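Local coordinates for reticulocyte-binding protein 2a (PDB 4Z8N) that probably binds a receptor on the red-cell surface through this alpha-helical erythrocyte-binding domain during host-cell invasion by Plasmodium vivax, at residues I4-D9 / L277-K282; N29-I34 / K46-A51; N172-L177 / D213-G218. All coordinates share one frame; numbering follows the deposited sequence.

Contact 1 (I4-D9 / L277-K282)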
# COMPACT_ATOMS: atom_id res chain seq x y z
N ILE A 4 -4.82 -11.63 -4.45
CA ILE A 4 -5.21 -10.24 -4.64
C ILE A 4 -4.62 -9.32 -3.57
O ILE A 4 -4.45 -8.12 -3.80
CB ILE A 4 -6.76 -10.12 -4.67
CG1 ILE A 4 -7.19 -8.80 -5.31
CG2 ILE A 4 -7.35 -10.29 -3.27
CD1 ILE A 4 -8.68 -8.71 -5.56
N LEU A 5 -4.28 -9.87 -2.41
CA LEU A 5 -3.74 -9.07 -1.31
C LEU A 5 -2.31 -8.61 -1.57
O LEU A 5 -1.77 -7.82 -0.81
CB LEU A 5 -3.81 -9.85 0.00
CG LEU A 5 -5.21 -10.12 0.55
CD1 LEU A 5 -5.15 -10.52 2.02
CD2 LEU A 5 -6.11 -8.92 0.35
N ARG A 6 -1.70 -9.12 -2.63
CA ARG A 6 -0.36 -8.70 -3.01
C ARG A 6 -0.32 -7.25 -3.48
O ARG A 6 0.74 -6.62 -3.48
CB ARG A 6 0.21 -9.61 -4.10
CG ARG A 6 0.69 -10.95 -3.59
CD ARG A 6 1.43 -11.73 -4.68
NE ARG A 6 0.56 -12.07 -5.80
CZ ARG A 6 0.96 -12.74 -6.87
NH1 ARG A 6 2.22 -13.15 -6.97
NH2 ARG A 6 0.11 -13.01 -7.85
N TYR A 7 -1.48 -6.72 -3.88
CA TYR A 7 -1.52 -5.38 -4.46
C TYR A 7 -2.73 -4.55 -4.03
O TYR A 7 -2.72 -3.32 -4.15
CB TYR A 7 -1.50 -5.47 -5.99
CG TYR A 7 -2.64 -6.27 -6.60
CD1 TYR A 7 -3.87 -5.68 -6.89
CD2 TYR A 7 -2.48 -7.62 -6.91
CE1 TYR A 7 -4.90 -6.41 -7.45
CE2 TYR A 7 -3.50 -8.36 -7.47
CZ TYR A 7 -4.71 -7.75 -7.74
OH TYR A 7 -5.73 -8.50 -8.30
N LEU A 8 -3.78 -5.20 -3.54
CA LEU A 8 -5.03 -4.50 -3.31
C LEU A 8 -5.02 -3.66 -2.04
O LEU A 8 -5.23 -4.16 -0.93
CB LEU A 8 -6.21 -5.48 -3.27
CG LEU A 8 -7.58 -4.80 -3.20
CD1 LEU A 8 -7.75 -3.80 -4.34
CD2 LEU A 8 -8.70 -5.83 -3.21
N ASP A 9 -4.78 -2.37 -2.21
CA ASP A 9 -4.92 -1.38 -1.15
C ASP A 9 -5.91 -0.33 -1.62
O ASP A 9 -6.21 -0.26 -2.81
CB ASP A 9 -3.58 -0.75 -0.80
CG ASP A 9 -2.60 -1.75 -0.21
OD1 ASP A 9 -3.04 -2.68 0.49
OD2 ASP A 9 -1.38 -1.60 -0.45
N LEU A 277 2.10 -7.98 -11.19
CA LEU A 277 2.15 -7.56 -12.58
C LEU A 277 2.78 -8.62 -13.48
O LEU A 277 2.33 -8.83 -14.61
CB LEU A 277 2.92 -6.25 -12.70
CG LEU A 277 2.21 -5.03 -12.13
CD1 LEU A 277 3.11 -3.82 -12.19
CD2 LEU A 277 0.91 -4.78 -12.88
N LYS A 278 3.81 -9.28 -12.98
CA LYS A 278 4.46 -10.38 -13.69
C LYS A 278 3.48 -11.52 -13.96
O LYS A 278 3.43 -12.06 -15.07
CB LYS A 278 5.66 -10.90 -12.90
CG LYS A 278 6.21 -12.25 -13.37
CD LYS A 278 6.71 -12.19 -14.81
CE LYS A 278 7.35 -13.50 -15.21
NZ LYS A 278 7.36 -13.68 -16.69
N GLU A 279 2.70 -11.88 -12.94
CA GLU A 279 1.71 -12.93 -13.07
C GLU A 279 0.66 -12.57 -14.12
O GLU A 279 0.33 -13.38 -14.98
CB GLU A 279 1.02 -13.20 -11.72
CG GLU A 279 -0.09 -14.22 -11.80
CD GLU A 279 -1.29 -13.86 -10.94
OE1 GLU A 279 -1.09 -13.42 -9.79
OE2 GLU A 279 -2.44 -14.00 -11.42
N LYS A 280 0.14 -11.35 -14.03
CA LYS A 280 -0.89 -10.89 -14.96
C LYS A 280 -0.33 -10.72 -16.36
O LYS A 280 -0.99 -11.02 -17.35
CB LYS A 280 -1.51 -9.57 -14.48
CG LYS A 280 -2.02 -9.57 -13.05
CD LYS A 280 -3.18 -10.52 -12.84
CE LYS A 280 -3.81 -10.30 -11.47
NZ LYS A 280 -4.73 -11.41 -11.11
N GLY A 281 0.90 -10.22 -16.44
CA GLY A 281 1.58 -10.01 -17.71
C GLY A 281 1.76 -11.29 -18.50
O GLY A 281 1.50 -11.33 -19.70
N LYS A 282 2.20 -12.34 -17.82
CA LYS A 282 2.35 -13.65 -18.45
C LYS A 282 1.03 -14.12 -19.05
O LYS A 282 0.99 -14.62 -20.18
CB LYS A 282 2.87 -14.69 -17.45
CG LYS A 282 2.71 -16.12 -17.92
CD LYS A 282 3.40 -17.11 -17.00
CE LYS A 282 3.16 -18.54 -17.45
NZ LYS A 282 3.96 -19.53 -16.67
O HOH W 1 -5.47 -11.22 -8.42
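The N-terminal arm of the erythrocyte-binding domain, here a 3-10 turn (4-6) leading into the short strand 9-11, lies against the long C-terminal helix 246-297, where Tyr7 meets Lys280 and Arg6 meets Glu279. Tyr7 and Lys280 cross at roughly a right angle, and Tyr7 OH stays 4.1 Å from Lys280 CE. What joins their polar ends is a single water. It sits at the edge of the phenol in the ring plane, 2.7 Å from Tyr7 OH, and accepts a hydrogen bond from Lys280 NZ at 2.8 Å. With chi1 at 59°, the Tyr7 ring is tucked between its own backbone N and carbonyl carbon, which folds it back over the arm, so that Ile4 O lies 3.6 Å above the middle of one ring face. That same oxygen also accepts from Tyr7 N and Leu8 N, closing the turn.

Arg6 and Glu279 form the other half of the contact. Their guanidinium and carboxylate groups are modelled nearly coplanar (14°), but Arg6 NH2 and Glu279 OE1 are too close, so the detail of this salt bridge is uncertain. A weak bond from Lys280 NZ to Glu279 OE2, at 3.5 Å, extends it into a salt-bridge network, and Ser2 OG also bonds to OE2.

Lys280 NZ is thus held by Glu85, its stronger ionic partner, weakly by Glu279, and by the water that links it to Tyr7. The negative charge of Glu279 and Glu85 would be expected to favour the charged form of the buried Lys280.

Contact 2 (N29-I34 / K46-A51)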
# COMPACT_ATOMS: atom_id res chain seq x y z
N ASN A 29 2.17 1.63 11.98
CA ASN A 29 3.58 1.49 11.66
C ASN A 29 4.39 2.54 12.41
O ASN A 29 5.47 2.27 12.93
CB ASN A 29 3.80 1.62 10.15
CG ASN A 29 5.07 0.95 9.69
OD1 ASN A 29 6.17 1.32 10.09
ND2 ASN A 29 4.92 -0.05 8.83
N TYR A 30 3.85 3.75 12.46
CA TYR A 30 4.48 4.87 13.15
C TYR A 30 4.62 4.60 14.65
O TYR A 30 5.67 4.86 15.24
CB TYR A 30 3.68 6.15 12.91
CG TYR A 30 4.10 7.32 13.77
CD1 TYR A 30 5.23 8.07 13.46
CD2 TYR A 30 3.36 7.69 14.88
CE1 TYR A 30 5.62 9.14 14.24
CE2 TYR A 30 3.74 8.77 15.67
CZ TYR A 30 4.87 9.48 15.34
OH TYR A 30 5.25 10.55 16.12
N PHE A 31 3.57 4.06 15.26
CA PHE A 31 3.58 3.78 16.69
C PHE A 31 4.62 2.72 17.04
O PHE A 31 5.21 2.74 18.12
CB PHE A 31 2.19 3.35 17.17
CG PHE A 31 1.14 4.41 17.04
CD1 PHE A 31 1.47 5.75 17.18
CD2 PHE A 31 -0.17 4.08 16.75
CE1 PHE A 31 0.51 6.74 17.06
CE2 PHE A 31 -1.14 5.06 16.62
CZ PHE A 31 -0.80 6.40 16.78
N ALA A 32 4.84 1.78 16.12
CA ALA A 32 5.85 0.75 16.30
C ALA A 32 7.25 1.35 16.23
O ALA A 32 8.15 0.92 16.94
CB ALA A 32 5.68 -0.35 15.26
N GLU A 33 7.42 2.34 15.36
CA GLU A 33 8.71 3.01 15.20
C GLU A 33 9.09 3.81 16.44
O GLU A 33 10.24 3.77 16.88
CB GLU A 33 8.69 3.94 13.98
CG GLU A 33 8.68 3.19 12.66
CD GLU A 33 9.89 2.28 12.50
OE1 GLU A 33 11.00 2.69 12.90
OE2 GLU A 33 9.72 1.16 11.99
N ILE A 34 8.12 4.53 17.00
CA ILE A 34 8.34 5.31 18.21
C ILE A 34 8.77 4.40 19.36
O ILE A 34 9.61 4.78 20.19
CB ILE A 34 7.08 6.09 18.61
CG1 ILE A 34 6.77 7.18 17.58
CG2 ILE A 34 7.24 6.74 19.99
CD1 ILE A 34 7.86 8.23 17.48
N LYS A 46 9.23 3.17 29.36
CA LYS A 46 8.37 2.30 30.15
C LYS A 46 6.92 2.78 30.09
O LYS A 46 6.00 1.97 29.97
CB LYS A 46 8.84 2.19 31.61
CG LYS A 46 9.67 3.34 32.13
CD LYS A 46 10.32 3.04 33.49
CE LYS A 46 11.49 2.07 33.35
NZ LYS A 46 12.36 2.02 34.57
N ASN A 47 6.73 4.10 30.17
CA ASN A 47 5.39 4.66 30.05
C ASN A 47 4.78 4.40 28.68
O ASN A 47 3.59 4.11 28.57
CB ASN A 47 5.41 6.17 30.34
CG ASN A 47 5.54 6.48 31.81
OD1 ASN A 47 5.11 5.70 32.66
ND2 ASN A 47 6.12 7.64 32.13
N TYR A 48 5.59 4.51 27.63
CA TYR A 48 5.09 4.30 26.28
C TYR A 48 4.70 2.85 26.06
O TYR A 48 3.64 2.57 25.48
CB TYR A 48 6.13 4.72 25.24
CG TYR A 48 5.61 4.61 23.81
CD1 TYR A 48 4.85 5.63 23.25
CD2 TYR A 48 5.88 3.49 23.04
CE1 TYR A 48 4.37 5.53 21.96
CE2 TYR A 48 5.41 3.39 21.74
CZ TYR A 48 4.65 4.41 21.21
OH TYR A 48 4.18 4.31 19.92
N ASP A 49 5.54 1.92 26.51
CA ASP A 49 5.26 0.50 26.37
C ASP A 49 3.95 0.14 27.06
O ASP A 49 3.19 -0.70 26.58
CB ASP A 49 6.41 -0.34 26.92
CG ASP A 49 7.66 -0.26 26.07
OD1 ASP A 49 7.55 0.07 24.87
OD2 ASP A 49 8.76 -0.53 26.60
N GLU A 50 3.70 0.79 28.19
CA GLU A 50 2.47 0.57 28.95
C GLU A 50 1.26 1.13 28.22
O GLU A 50 0.22 0.48 28.13
CB GLU A 50 2.59 1.21 30.34
CG GLU A 50 1.40 0.97 31.24
CD GLU A 50 1.56 1.61 32.61
OE1 GLU A 50 1.73 2.85 32.67
OE2 GLU A 50 1.52 0.88 33.62
N ALA A 51 1.40 2.34 27.68
CA ALA A 51 0.32 2.98 26.94
C ALA A 51 0.06 2.29 25.61
O ALA A 51 -1.08 2.18 25.16
CB ALA A 51 0.64 4.45 26.72
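Phe31 is the first residue of 29-34 to touch 46-51, and it does so chiefly through its backbone: Phe31 O accepts a hydrogen bond from Tyr48 OH at 2.6 Å. The hydroxyl lies in the carbonyl plane on a lone pair, with a C=O...O angle of 115°, while the carbonyl oxygen itself is at the edge of the Tyr48 ring. The side chain of Phe31 adds its CB, 3.5 Å from Tyr48 OH, and then turns off across the tyrosine at about a right angle. Its ring, still beside the hydroxyl, also packs edge-to-face with Phe129 and touches Tyr52 and Val56 farther along helix 42-69.

One turn on from Tyr30, Ile34 divides its branches between two tyrosines. Its CB is 3.6 Å from Tyr48 OH, and CG2 rests over one face of the Tyr48 ring, offset toward the rim and closest to CE1 and CZ. This is a CH-pi contact, with CG2 4.0 Å from the ring centroid and 25° off the normal. The other branch, CG1, lies 3.7 Å above the ring plane of Tyr30 in its own helix.

With CG anti to the backbone N (chi1 -176°), the Tyr48 ring continues toward 29-34; Ile133 of helix 119-136 also touches it.

Helices 26-37 and 42-69, successive and joined by a short connection in the N-terminal part of the helical domain, are thus tied by one buried tyrosine, in structural packing away from the annotated sites. The hydroxyl is satisfied by a main-chain carbonyl within a helix, and the methyl over the ring face, together with the in-plane bond, should restrict rotation and tilting of the phenol in an otherwise largely apolar setting.

Contact 3 (N172-L177 / D213-G218)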
# COMPACT_ATOMS: atom_id res chain seq x y z
N ASN A 172 10.35 3.44 -13.03
CA ASN A 172 10.59 3.25 -14.45
C ASN A 172 9.86 2.03 -14.99
O ASN A 172 9.33 2.06 -16.10
CB ASN A 172 12.08 3.14 -14.75
CG ASN A 172 12.83 4.43 -14.49
OD1 ASN A 172 12.24 5.52 -14.55
ND2 ASN A 172 14.12 4.33 -14.20
N TYR A 173 9.82 0.96 -14.20
CA TYR A 173 9.09 -0.23 -14.61
C TYR A 173 7.60 0.06 -14.73
O TYR A 173 6.99 -0.23 -15.77
CB TYR A 173 9.32 -1.38 -13.63
CG TYR A 173 8.57 -2.64 -14.01
CD1 TYR A 173 8.75 -3.23 -15.26
CD2 TYR A 173 7.67 -3.23 -13.13
CE1 TYR A 173 8.06 -4.38 -15.61
CE2 TYR A 173 6.98 -4.38 -13.47
CZ TYR A 173 7.18 -4.95 -14.71
OH TYR A 173 6.49 -6.09 -15.06
N LEU A 174 7.01 0.63 -13.68
CA LEU A 174 5.58 0.96 -13.68
C LEU A 174 5.21 1.87 -14.85
O LEU A 174 4.23 1.63 -15.55
CB LEU A 174 5.18 1.63 -12.37
CG LEU A 174 5.26 0.77 -11.11
CD1 LEU A 174 4.78 1.56 -9.89
CD2 LEU A 174 4.44 -0.49 -11.28
N SER A 175 6.02 2.91 -15.06
CA SER A 175 5.78 3.88 -16.12
C SER A 175 5.88 3.26 -17.51
O SER A 175 5.08 3.55 -18.40
CB SER A 175 6.77 5.04 -15.99
OG SER A 175 6.68 5.93 -17.09
N THR A 176 6.87 2.39 -17.69
CA THR A 176 7.11 1.77 -18.99
C THR A 176 6.06 0.71 -19.29
O THR A 176 5.58 0.60 -20.42
CB THR A 176 8.52 1.16 -19.05
OG1 THR A 176 9.50 2.19 -18.85
CG2 THR A 176 8.77 0.53 -20.40
N LEU A 177 5.69 -0.06 -18.27
CA LEU A 177 4.65 -1.07 -18.44
C LEU A 177 3.29 -0.41 -18.68
O LEU A 177 2.51 -0.88 -19.50
CB LEU A 177 4.59 -1.99 -17.22
CG LEU A 177 3.67 -3.20 -17.36
CD1 LEU A 177 4.11 -4.06 -18.54
CD2 LEU A 177 3.65 -4.02 -16.08
N ASP A 213 -4.97 -0.76 -13.05
CA ASP A 213 -5.41 -0.48 -11.68
C ASP A 213 -4.32 -0.78 -10.66
O ASP A 213 -4.13 -0.03 -9.70
CB ASP A 213 -6.67 -1.28 -11.34
CG ASP A 213 -7.90 -0.76 -12.04
OD1 ASP A 213 -7.94 0.45 -12.36
OD2 ASP A 213 -8.83 -1.56 -12.28
N ILE A 214 -3.63 -1.89 -10.87
CA ILE A 214 -2.50 -2.26 -10.02
C ILE A 214 -1.40 -1.20 -10.11
O ILE A 214 -0.81 -0.83 -9.10
CB ILE A 214 -1.93 -3.64 -10.43
CG1 ILE A 214 -2.93 -4.75 -10.09
CG2 ILE A 214 -0.62 -3.91 -9.72
CD1 ILE A 214 -2.49 -6.13 -10.55
N ILE A 215 -1.15 -0.71 -11.32
CA ILE A 215 -0.14 0.33 -11.52
C ILE A 215 -0.54 1.62 -10.80
O ILE A 215 0.30 2.27 -10.18
CB ILE A 215 0.08 0.61 -13.03
CG1 ILE A 215 0.79 -0.57 -13.67
CG2 ILE A 215 0.90 1.88 -13.24
CD1 ILE A 215 1.10 -0.39 -15.13
N THR A 216 -1.83 1.96 -10.85
CA THR A 216 -2.34 3.12 -10.14
C THR A 216 -2.07 3.02 -8.63
O THR A 216 -1.60 3.98 -8.02
CB THR A 216 -3.85 3.31 -10.38
OG1 THR A 216 -4.08 3.58 -11.76
CG2 THR A 216 -4.39 4.46 -9.55
N ILE A 217 -2.35 1.86 -8.06
CA ILE A 217 -2.03 1.60 -6.65
C ILE A 217 -0.52 1.67 -6.42
O ILE A 217 -0.05 2.26 -5.44
CB ILE A 217 -2.55 0.22 -6.20
CG1 ILE A 217 -4.07 0.16 -6.32
CG2 ILE A 217 -2.13 -0.07 -4.77
CD1 ILE A 217 -4.64 -1.22 -6.05
N GLY A 218 0.25 1.07 -7.32
CA GLY A 218 1.69 1.07 -7.24
C GLY A 218 2.29 2.47 -7.30
O GLY A 218 3.27 2.76 -6.63
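Leu174 and Ile215 face each other where helix 168-194 packs on helix 199-237, and their CA atoms, 6.1 Å apart, are the nearest across the two segments. Ile215 can be followed outward from its CB, which points toward the partner helix and there divides. CG2 lies 4.1 Å from Leu174 O. CG1 has swung anti to the carbonyl carbon (chi1 -70°) and comes within 4.4 Å of Leu174 CD2. An extended second torsion then carries CD1 to the helix backbone opposite, where this methyl lies 3.7 Å from Leu174 O and also meets the carbonyl carbon of Leu177. The CB of Leu177 is at 4.4 Å from the same CD1, and Lys178 and Leu181 of helix 168-194 continue the surface on which Ile215 rests.

Leu174 answers from the other helix. Its CD1 lies 3.7 Å from Gly218 C and also touches Gly218 O, reaching bare main chain where glycine offers no side chain. The remaining methyl, CD2, turns to Ile215, and Leu277 of helix 246-297 packs on Leu174 too.

All of this is van der Waals packing: Leu174 and Ile215 each reach main chain of the other helix, and Leu177 adds to the packing on Ile215. The short segments run roughly antiparallel, at 149° between their directions, and their axes approach to 10.3 Å. Such apolar seams between successive long antiparallel helices are characteristic of alpha-helical bundles, here in the Rh5 coiled-coil family.

How the contacts relate
Contacts 1 and 3 are neighbours, their centres 11 Å apart, and share a core: Tyr7 CD1 packs 3.5 Å from Ile214 CG1, and Leu277 CD1 lies 3.7 Å from Leu174 CD2. Helix 246-297 thereby lies against both partners of contact 3, and the N-terminal arm is added to the same cluster through Tyr7. Contact 2 is remote, with centres 33 Å from contact 1 and 35 Å from contact 3, on the opposite side of the chain's centre. Contact 1 joins the N-terminal arm to the last helix, 246-297, so both other contacts fall within the loop it closes. All three lie away from Glu120, a calcium ligand in another structure of this protein, though no calcium is bound here.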